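Local coordinates for protein Obg-like ATPase 1 (Schizosaccharomyces pombe, PDB 1NI3) that hydrolyses ATP and, less efficiently, GTP, and negatively regulates the G2/M transition of the cell cycle, at residues 344-354 with 369-380. Numbering follows the deposited sequence.
Sequences FVVGEIMHYQD and KYLTKGKEYVME
Ile349 packs its CG1 against CE2 of Tyr377 at 3.9 Å and rests CB near the CD methylene of Lys373, while Ala385 and Asp383 touch the same side chain from beyond the pair. With Tyr370 and His351 it has the largest buried areas between residues 344-354 and 369-380. Its backbone N donates to Leu371 O, but from 44° out of the carbonyl plane. The regular pairing is centred on Gly347 and Lys373, an antiparallel hydrogen-bonded pair, Gly347 N to Lys373 O at 2.7 Å and Lys373 N to Gly347 O at 2.8 Å. A chi1 of -169° turns the Tyr370 ring away from its own backbone N and across Glu348; its OH donates to Glu348 OE1 at 2.7 Å, and OE1 accepts with its anti lone pair, carboxylate and ring planes 50° apart. The selenium of Met350, a selenomethionine, lies at the edge of the same ring, SE 4.0 Å from Tyr370 CD1, a Met-aromatic type of contact, and Arg365 adds a cation-pi partner. A leucine in place of Tyr370 has no hydroxyl or ring edge to offer, which would probably leave the Glu348 carboxylate freer to turn, with a weak bond from His386 ND1 at OE1. His351, at the N-cap position of helix 352-358, takes Leu371 CD1 over one ring face in a CH-pi contact, 4.2 Å from the centroid, and Glu380 OE2 comes to 2.9 Å from His351 NE2, at an angle too poor for a hydrogen bond. The arrangement joins the central and one outer strand of the three-stranded antiparallel sheet 372-374, 346-350, 384-386, within the TGS domain, whose fold is ubiquitin-like.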
ATOM      1  N   PHE A 344     -23.288  14.759  13.702  1.00 75.56           N
ATOM      2  CA  PHE A 344     -23.418  13.370  14.104  1.00 74.66           C
ATOM      3  C   PHE A 344     -23.844  13.174  15.543  1.00 75.60           C
ATOM      4  O   PHE A 344     -23.486  13.948  16.436  1.00 76.09           O
ATOM      5  CB  PHE A 344     -22.113  12.614  13.875  1.00 72.71           C
ATOM      6  CG  PHE A 344     -22.244  11.123  14.017  1.00 68.76           C
ATOM      7  CD1 PHE A 344     -22.742  10.358  12.972  1.00 68.95           C
ATOM      8  CD2 PHE A 344     -21.861  10.483  15.191  1.00 67.80           C
ATOM      9  CE1 PHE A 344     -22.853   8.970  13.089  1.00 69.40           C
ATOM     10  CE2 PHE A 344     -21.967   9.095  15.324  1.00 67.61           C
ATOM     11  CZ  PHE A 344     -22.463   8.337  14.270  1.00 67.61           C
ATOM     12  N   VAL A 345     -24.609  12.112  15.746  1.00 76.00           N
ATOM     13  CA  VAL A 345     -25.114  11.740  17.055  1.00 77.26           C
ATOM     14  C   VAL A 345     -25.118  10.221  17.097  1.00 77.92           C
ATOM     15  O   VAL A 345     -24.595   9.601  18.029  1.00 80.01           O
ATOM     16  CB  VAL A 345     -26.540  12.275  17.273  1.00 75.88           C
ATOM     17  CG1 VAL A 345     -27.274  11.426  18.298  1.00 73.60           C
ATOM     18  CG2 VAL A 345     -26.465  13.724  17.752  1.00 76.75           C
ATOM     19  N   VAL A 346     -25.711   9.633  16.066  1.00 76.10           N
ATOM     20  CA  VAL A 346     -25.789   8.189  15.928  1.00 74.11           C
ATOM     21  C   VAL A 346     -25.775   7.824  14.447  1.00 72.51           C
ATOM     22  O   VAL A 346     -25.937   8.681  13.574  1.00 69.65           O
ATOM     23  CB  VAL A 346     -27.073   7.624  16.571  1.00 74.10           C
ATOM     24  CG1 VAL A 346     -26.877   7.469  18.074  1.00 74.60           C
ATOM     25  CG2 VAL A 346     -28.244   8.549  16.284  1.00 74.28           C
ATOM     26  N   GLY A 347     -25.556   6.545  14.178  1.00 69.90           N
ATOM     27  CA  GLY A 347     -25.531   6.054  12.818  1.00 65.72           C
ATOM     28  C   GLY A 347     -26.102   4.654  12.834  1.00 65.57           C
ATOM     29  O   GLY A 347     -26.123   3.998  13.879  1.00 64.57           O
ATOM     30  N   GLU A 348     -26.564   4.195  11.675  1.00 65.18           N
ATOM     31  CA  GLU A 348     -27.142   2.863  11.541  1.00 63.19           C
ATOM     32  C   GLU A 348     -26.198   1.905  10.831  1.00 59.53           C
ATOM     33  O   GLU A 348     -25.949   2.035   9.634  1.00 55.45           O
ATOM     34  CB  GLU A 348     -28.488   2.957  10.809  1.00 65.51           C
ATOM     35  CG  GLU A 348     -29.659   3.267  11.733  1.00 67.82           C
ATOM     36  CD  GLU A 348     -30.653   4.230  11.125  1.00 70.95           C
ATOM     37  OE1 GLU A 348     -31.184   3.945  10.031  1.00 73.61           O
ATOM     38  OE2 GLU A 348     -30.912   5.279  11.754  1.00 71.42           O
ATOM     39  N   ILE A 349     -25.682   0.945  11.596  1.00 57.40           N
ATOM     40  CA  ILE A 349     -24.746  -0.060  11.097  1.00 56.64           C
ATOM     41  C   ILE A 349     -25.412  -1.413  10.912  1.00 57.51           C
ATOM     42  O   ILE A 349     -26.360  -1.758  11.615  1.00 57.69           O
ATOM     43  CB  ILE A 349     -23.537  -0.231  12.063  1.00 56.55           C
ATOM     44  CG1 ILE A 349     -22.392   0.681  11.629  1.00 55.86           C
ATOM     45  CG2 ILE A 349     -23.071  -1.679  12.099  1.00 54.63           C
ATOM     46  CD1 ILE A 349     -22.722   2.162  11.685  1.00 59.02           C
HETATM   47  N   MSE A 350     -24.892  -2.190   9.974  1.00 58.90           N
HETATM   48  CA  MSE A 350     -25.447  -3.498   9.693  1.00 60.90           C
HETATM   49  C   MSE A 350     -24.272  -4.377   9.239  1.00 60.67           C
HETATM   50  O   MSE A 350     -23.943  -4.435   8.058  1.00 61.22           O
HETATM   51  CB  MSE A 350     -26.529  -3.319   8.619  1.00 62.58           C
HETATM   52  CG  MSE A 350     -27.320  -4.552   8.236  1.00 68.86           C
HETATM   53 SE   MSE A 350     -28.892  -4.154   7.122  1.00 78.33          SE
HETATM   54  CE  MSE A 350     -28.294  -2.567   6.176  1.00 74.90           C
ATOM     55  N   HIS A 351     -23.630  -5.031  10.208  1.00 58.81           N
ATOM     56  CA  HIS A 351     -22.475  -5.893   9.952  1.00 58.79           C
ATOM     57  C   HIS A 351     -22.699  -6.784   8.752  1.00 57.35           C
ATOM     58  O   HIS A 351     -23.729  -7.443   8.642  1.00 57.59           O
ATOM     59  CB  HIS A 351     -22.148  -6.759  11.176  1.00 60.67           C
ATOM     60  CG  HIS A 351     -21.713  -5.972  12.369  1.00 64.88           C
ATOM     61  ND1 HIS A 351     -21.577  -4.603  12.352  1.00 67.23           N
ATOM     62  CD2 HIS A 351     -21.373  -6.366  13.627  1.00 65.63           C
ATOM     63  CE1 HIS A 351     -21.174  -4.182  13.539  1.00 64.85           C
ATOM     64  NE2 HIS A 351     -21.045  -5.238  14.328  1.00 65.52           N
ATOM     65  N   TYR A 352     -21.717  -6.811   7.859  1.00 55.71           N
ATOM     66  CA  TYR A 352     -21.812  -7.607   6.647  1.00 53.19           C
ATOM     67  C   TYR A 352     -22.335  -9.016   6.919  1.00 53.34           C
ATOM     68  O   TYR A 352     -23.224  -9.502   6.209  1.00 52.66           O
ATOM     69  CB  TYR A 352     -20.451  -7.694   5.969  1.00 48.38           C
ATOM     70  CG  TYR A 352     -20.471  -8.569   4.749  1.00 45.35           C
ATOM     71  CD1 TYR A 352     -21.118  -8.163   3.576  1.00 43.67           C
ATOM     72  CD2 TYR A 352     -19.883  -9.830   4.777  1.00 43.75           C
ATOM     73  CE1 TYR A 352     -21.176  -9.005   2.458  1.00 41.30           C
ATOM     74  CE2 TYR A 352     -19.939 -10.671   3.673  1.00 45.02           C
ATOM     75  CZ  TYR A 352     -20.587 -10.252   2.514  1.00 42.13           C
ATOM     76  OH  TYR A 352     -20.653 -11.103   1.432  1.00 43.32           O
ATOM     77  N   GLN A 353     -21.803  -9.660   7.954  1.00 51.48           N
ATOM     78  CA  GLN A 353     -22.223 -11.018   8.278  1.00 51.30           C
ATOM     79  C   GLN A 353     -23.726 -11.153   8.516  1.00 51.92           C
ATOM     80  O   GLN A 353     -24.349 -12.117   8.069  1.00 49.98           O
ATOM     81  CB  GLN A 353     -21.462 -11.523   9.503  1.00 49.88           C
ATOM     82  CG  GLN A 353     -21.541 -13.029   9.669  1.00 47.08           C
ATOM     83  CD  GLN A 353     -21.190 -13.750   8.385  1.00 47.42           C
ATOM     84  OE1 GLN A 353     -22.054 -13.988   7.542  1.00 47.84           O
ATOM     85  NE2 GLN A 353     -19.915 -14.089   8.219  1.00 47.31           N
ATOM     86  N   ASP A 354     -24.310 -10.189   9.218  1.00 51.58           N
ATOM     87  CA  ASP A 354     -25.734 -10.246   9.490  1.00 52.90           C
ATOM     88  C   ASP A 354     -26.503 -10.063   8.188  1.00 55.05           C
ATOM     89  O   ASP A 354     -27.351 -10.890   7.838  1.00 57.43           O
ATOM     90  CB  ASP A 354     -26.135  -9.171  10.494  1.00 52.68           C
ATOM     91  CG  ASP A 354     -25.383  -9.296  11.793  1.00 55.78           C
ATOM     92  OD1 ASP A 354     -25.093 -10.457  12.190  1.00 53.26           O
ATOM     93  OD2 ASP A 354     -25.085  -8.244  12.417  1.00 55.68           O
ATOM     94  N   LYS A 369     -30.612  -7.122  14.366  1.00 60.45           N
ATOM     95  CA  LYS A 369     -29.313  -6.887  13.755  1.00 55.40           C
ATOM     96  C   LYS A 369     -29.188  -5.555  13.022  1.00 54.18           C
ATOM     97  O   LYS A 369     -28.218  -5.343  12.296  1.00 55.02           O
ATOM     98  CB  LYS A 369     -28.965  -8.044  12.818  1.00 52.32           C
ATOM     99  CG  LYS A 369     -28.139  -9.138  13.491  1.00 52.61           C
ATOM    100  CD  LYS A 369     -28.757  -9.594  14.815  1.00 53.94           C
ATOM    101  CE  LYS A 369     -27.719 -10.276  15.733  1.00 56.13           C
ATOM    102  NZ  LYS A 369     -27.087 -11.518  15.171  1.00 57.12           N
ATOM    103  N   TYR A 370     -30.152  -4.656  13.192  1.00 52.15           N
ATOM    104  CA  TYR A 370     -30.025  -3.352  12.553  1.00 53.57           C
ATOM    105  C   TYR A 370     -29.551  -2.400  13.630  1.00 56.12           C
ATOM    106  O   TYR A 370     -30.233  -1.434  13.986  1.00 57.61           O
ATOM    107  CB  TYR A 370     -31.352  -2.862  11.994  1.00 51.83           C
ATOM    108  CG  TYR A 370     -31.211  -1.646  11.088  1.00 51.06           C
ATOM    109  CD1 TYR A 370     -30.787  -1.777   9.764  1.00 49.78           C
ATOM    110  CD2 TYR A 370     -31.554  -0.373  11.542  1.00 50.69           C
ATOM    111  CE1 TYR A 370     -30.720  -0.672   8.916  1.00 47.74           C
ATOM    112  CE2 TYR A 370     -31.485   0.741  10.711  1.00 47.50           C
ATOM    113  CZ  TYR A 370     -31.079   0.588   9.396  1.00 48.93           C
ATOM    114  OH  TYR A 370     -31.064   1.682   8.563  1.00 47.93           O
ATOM    115  N   LEU A 371     -28.366  -2.701  14.146  1.00 57.15           N
ATOM    116  CA  LEU A 371     -27.731  -1.933  15.211  1.00 59.39           C
ATOM    117  C   LEU A 371     -27.696  -0.414  15.017  1.00 60.54           C
ATOM    118  O   LEU A 371     -27.768   0.092  13.896  1.00 60.12           O
ATOM    119  CB  LEU A 371     -26.307  -2.453  15.396  1.00 61.57           C
ATOM    120  CG  LEU A 371     -26.170  -3.986  15.328  1.00 65.86           C
ATOM    121  CD1 LEU A 371     -24.722  -4.370  15.579  1.00 68.66           C
ATOM    122  CD2 LEU A 371     -27.079  -4.663  16.358  1.00 64.73           C
ATOM    123  N   THR A 372     -27.590   0.308  16.129  1.00 62.69           N
ATOM    124  CA  THR A 372     -27.511   1.770  16.106  1.00 64.42           C
ATOM    125  C   THR A 372     -26.297   2.205  16.906  1.00 63.54           C
ATOM    126  O   THR A 372     -26.314   2.157  18.136  1.00 63.13           O
ATOM    127  CB  THR A 372     -28.736   2.451  16.746  1.00 64.66           C
ATOM    128  OG1 THR A 372     -29.907   2.148  15.982  1.00 67.02           O
ATOM    129  CG2 THR A 372     -28.536   3.975  16.778  1.00 62.84           C
ATOM    130  N   LYS A 373     -25.251   2.638  16.213  1.00 62.89           N
ATOM    131  CA  LYS A 373     -24.042   3.058  16.898  1.00 61.38           C
ATOM    132  C   LYS A 373     -23.884   4.558  17.048  1.00 60.73           C
ATOM    133  O   LYS A 373     -24.429   5.338  16.263  1.00 56.49           O
ATOM    134  CB  LYS A 373     -22.804   2.465  16.222  1.00 61.35           C
ATOM    135  CG  LYS A 373     -22.478   1.064  16.712  1.00 59.81           C
ATOM    136  CD  LYS A 373     -23.441   0.029  16.163  1.00 60.64           C
ATOM    137  CE  LYS A 373     -23.434  -1.208  17.043  1.00 62.59           C
ATOM    138  NZ  LYS A 373     -22.053  -1.578  17.466  1.00 61.39           N
ATOM    139  N   GLY A 374     -23.137   4.942  18.081  1.00 62.35           N
ATOM    140  CA  GLY A 374     -22.901   6.345  18.373  1.00 65.45           C
ATOM    141  C   GLY A 374     -21.493   6.824  18.065  1.00 66.79           C
ATOM    142  O   GLY A 374     -20.782   6.223  17.263  1.00 68.76           O
ATOM    143  N   LYS A 375     -21.082   7.908  18.709  1.00 66.85           N
ATOM    144  CA  LYS A 375     -19.760   8.465  18.469  1.00 68.11           C
ATOM    145  C   LYS A 375     -18.604   7.549  18.847  1.00 67.82           C
ATOM    146  O   LYS A 375     -17.574   7.555  18.184  1.00 67.29           O
ATOM    147  CB  LYS A 375     -19.626   9.810  19.188  1.00 69.50           C
ATOM    148  CG  LYS A 375     -20.530  10.886  18.603  1.00 72.94           C
ATOM    149  CD  LYS A 375     -20.475  12.198  19.380  1.00 74.04           C
ATOM    150  CE  LYS A 375     -21.283  12.133  20.675  1.00 75.34           C
ATOM    151  NZ  LYS A 375     -21.315  13.446  21.391  1.00 75.37           N
ATOM    152  N   GLU A 376     -18.763   6.755  19.899  1.00 68.16           N
ATOM    153  CA  GLU A 376     -17.678   5.875  20.310  1.00 68.84           C
ATOM    154  C   GLU A 376     -17.745   4.496  19.689  1.00 68.72           C
ATOM    155  O   GLU A 376     -17.716   3.488  20.392  1.00 71.75           O
ATOM    156  CB  GLU A 376     -17.633   5.745  21.832  1.00 70.32           C
ATOM    157  CG  GLU A 376     -17.334   7.051  22.550  1.00 72.77           C
ATOM    158  CD  GLU A 376     -16.208   7.831  21.901  1.00 73.86           C
ATOM    159  OE1 GLU A 376     -15.202   7.207  21.488  1.00 72.90           O
ATOM    160  OE2 GLU A 376     -16.321   9.072  21.817  1.00 75.80           O
ATOM    161  N   TYR A 377     -17.837   4.446  18.366  1.00 67.56           N
ATOM    162  CA  TYR A 377     -17.892   3.166  17.669  1.00 65.17           C
ATOM    163  C   TYR A 377     -16.854   3.073  16.568  1.00 65.14           C
ATOM    164  O   TYR A 377     -16.851   3.876  15.633  1.00 62.65           O
ATOM    165  CB  TYR A 377     -19.272   2.928  17.048  1.00 64.00           C
ATOM    166  CG  TYR A 377     -19.326   1.665  16.208  1.00 61.22           C
ATOM    167  CD1 TYR A 377     -19.297   0.407  16.810  1.00 59.22           C
ATOM    168  CD2 TYR A 377     -19.362   1.724  14.808  1.00 59.68           C
ATOM    169  CE1 TYR A 377     -19.300  -0.756  16.049  1.00 54.95           C
ATOM    170  CE2 TYR A 377     -19.358   0.552  14.037  1.00 55.27           C
ATOM    171  CZ  TYR A 377     -19.327  -0.685  14.669  1.00 54.51           C
ATOM    172  OH  TYR A 377     -19.300  -1.854  13.933  1.00 48.60           O
ATOM    173  N   VAL A 378     -15.975   2.085  16.681  1.00 64.68           N
ATOM    174  CA  VAL A 378     -14.963   1.871  15.660  1.00 66.18           C
ATOM    175  C   VAL A 378     -15.594   0.977  14.610  1.00 65.22           C
ATOM    176  O   VAL A 378     -16.054  -0.127  14.914  1.00 64.23           O
ATOM    177  CB  VAL A 378     -13.694   1.194  16.225  1.00 66.42           C
ATOM    178  CG1 VAL A 378     -12.893   2.193  17.036  1.00 66.35           C
ATOM    179  CG2 VAL A 378     -14.084   0.005  17.085  1.00 68.36           C
HETATM  180  N   MSE A 379     -15.634   1.474  13.375  1.00 64.37           N
HETATM  181  CA  MSE A 379     -16.222   0.740  12.261  1.00 62.18           C
HETATM  182  C   MSE A 379     -15.613  -0.648  12.135  1.00 61.92           C
HETATM  183  O   MSE A 379     -14.484  -0.897  12.564  1.00 61.65           O
HETATM  184  CB  MSE A 379     -16.009   1.508  10.953  1.00 62.65           C
HETATM  185  CG  MSE A 379     -16.543   2.925  10.957  1.00 67.07           C
HETATM  186 SE   MSE A 379     -18.476   2.975  11.097  1.00 70.70          SE
HETATM  187  CE  MSE A 379     -18.956   2.933   9.219  1.00 70.60           C
ATOM    188  N   GLU A 380     -16.372  -1.556  11.544  1.00 60.85           N
ATOM    189  CA  GLU A 380     -15.886  -2.904  11.354  1.00 60.27           C
ATOM    190  C   GLU A 380     -15.866  -3.196   9.859  1.00 59.24           C
ATOM    191  O   GLU A 380     -16.824  -2.913   9.134  1.00 59.45           O
ATOM    192  CB  GLU A 380     -16.780  -3.884  12.105  1.00 64.13           C
ATOM    193  CG  GLU A 380     -16.765  -3.644  13.616  1.00 67.06           C
ATOM    194  CD  GLU A 380     -17.725  -4.537  14.374  1.00 68.83           C
ATOM    195  OE1 GLU A 380     -17.654  -5.774  14.219  1.00 68.77           O
ATOM    196  OE2 GLU A 380     -18.553  -3.989  15.131  1.00 71.42           O
TER